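Local coordinates for protein 16S rRNA aminocarboxypropyltransferase (PDB 5APG) that probably transfers the aminocarboxypropyl group of S-adenosyl-L-methionine to an N1-methylpseudouridine of ribosomal RNA, the last step in making a hypermodified base, at residues V132-L135 with G139-F142. Residues are numbered along the deposited sequence; the frame is centred on the assembly and turned at random.
Sequences VLRL and GPNF
Gly-139 meets Leu-133 backbone to backbone: its CA lies 3.2 Å from Leu-133 O, and the angle of 174° at the hydrogen makes this a nearly straight CA-H...O contact. No conventional hydrogen bond crosses between 132-135 and 139-142. The Leu-133 side chain leans on the Gly-139 carbonyl, with CB 3.6 Å from Gly-139 C and both methyls near the oxygen. That oxygen also accepts a backbone hydrogen bond from Phe-142 N, 2.9 Å from N to Gly-139 O. The contact lies where the chain passes from helix 126-133 to helix 141-153, two consecutive helices of the SPOUT-fold chain: three non-helical residues separate the segments, and Leu-133 and Gly-139 come within 4.3 Å, CA to CA. Pro-140 follows, its CD 3.7 Å from Leu-133 O, while its CG meets CG of Arg-134 at 4.0 Å, the two side chains crossing at about a right angle on the more open side. On the buried side, Phe-142 has CG anti to its backbone N (chi1 177°) and beside the carbonyl carbon, which turns the ring to helix 112-122, where it touches Glu-114 and Ala-118. Its CD2 edge passes the Leu-133 methyl, CD1 lying near the ring plane, 4.2 Å from Phe-142 CD2. Ala-117 of the same helix touches Leu-133, and the Phe-142 side chain lies about 6 Å from that of the S-adenosyl-L-methionine-binding Leu-93.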
loop_
_atom_site.group_PDB
_atom_site.type_symbol
_atom_site.label_atom_id
_atom_site.label_comp_id
_atom_site.label_asym_id
_atom_site.label_seq_id
_atom_site.Cartn_x
_atom_site.Cartn_y
_atom_site.Cartn_z
ATOM N N VAL A 132 4.857 9.618 8.547
ATOM C CA VAL A 132 5.428 8.925 7.399
ATOM C C VAL A 132 5.379 9.796 6.133
ATOM O O VAL A 132 6.384 9.960 5.443
ATOM C CB VAL A 132 4.683 7.589 7.153
ATOM C CG1 VAL A 132 4.887 7.106 5.741
ATOM C CG2 VAL A 132 5.127 6.535 8.159
ATOM N N LEU A 133 4.213 10.367 5.845
ATOM C CA LEU A 133 4.030 11.165 4.632
ATOM C C LEU A 133 4.873 12.440 4.624
ATOM O O LEU A 133 5.282 12.919 3.567
ATOM C CB LEU A 133 2.556 11.529 4.457
ATOM C CG LEU A 133 1.654 10.367 4.045
ATOM C CD1 LEU A 133 0.187 10.768 4.145
ATOM C CD2 LEU A 133 1.994 9.889 2.638
ATOM N N ARG A 134 5.138 12.986 5.802
ATOM C CA ARG A 134 5.904 14.223 5.894
ATOM C C ARG A 134 7.363 14.044 5.449
ATOM O O ARG A 134 8.088 15.020 5.298
ATOM C CB ARG A 134 5.824 14.783 7.320
ATOM C CG ARG A 134 4.480 15.462 7.610
ATOM C CD ARG A 134 4.378 15.978 9.039
ATOM N NE ARG A 134 5.364 17.013 9.318
ATOM C CZ ARG A 134 5.533 17.580 10.511
ATOM N NH1 ARG A 134 4.767 17.221 11.533
ATOM N NH2 ARG A 134 6.463 18.514 10.677
ATOM N N LEU A 135 7.779 12.802 5.198
ATOM C CA LEU A 135 9.102 12.539 4.627
ATOM C C LEU A 135 9.254 13.085 3.202
ATOM O O LEU A 135 10.370 13.202 2.697
ATOM C CB LEU A 135 9.407 11.039 4.632
ATOM C CG LEU A 135 9.644 10.397 6.001
ATOM C CD1 LEU A 135 9.992 8.922 5.839
ATOM C CD2 LEU A 135 10.744 11.139 6.753
ATOM N N GLY A 139 3.925 14.601 0.327
ATOM C CA GLY A 139 3.312 13.557 1.137
ATOM C C GLY A 139 1.969 13.873 1.781
ATOM O O GLY A 139 0.996 13.151 1.565
ATOM N N PRO A 140 1.906 14.938 2.595
ATOM C CA PRO A 140 0.650 15.274 3.281
ATOM C C PRO A 140 -0.524 15.483 2.322
ATOM O O PRO A 140 -1.667 15.201 2.691
ATOM C CB PRO A 140 0.998 16.572 4.015
ATOM C CG PRO A 140 2.459 16.433 4.302
ATOM C CD PRO A 140 3.019 15.785 3.058
ATOM N N ASN A 141 -0.239 15.946 1.107
ATOM C CA ASN A 141 -1.285 16.161 0.108
ATOM C C ASN A 141 -2.011 14.869 -0.283
ATOM O O ASN A 141 -3.129 14.915 -0.790
ATOM C CB ASN A 141 -0.701 16.815 -1.144
ATOM C CG ASN A 141 -1.773 17.426 -2.032
ATOM O OD1 ASN A 141 -2.701 18.075 -1.547
ATOM N ND2 ASN A 141 -1.653 17.217 -3.338
ATOM N N PHE A 142 -1.370 13.727 -0.053
ATOM C CA PHE A 142 -2.003 12.431 -0.303
ATOM C C PHE A 142 -3.279 12.276 0.512
ATOM O O PHE A 142 -4.291 11.787 0.013
ATOM C CB PHE A 142 -1.042 11.286 0.015
ATOM C CG PHE A 142 -1.652 9.923 -0.142
ATOM C CD1 PHE A 142 -1.918 9.410 -1.400
ATOM C CD2 PHE A 142 -1.961 9.154 0.970
ATOM C CE1 PHE A 142 -2.479 8.151 -1.550
ATOM C CE2 PHE A 142 -2.525 7.895 0.827
ATOM C CZ PHE A 142 -2.782 7.395 -0.435
#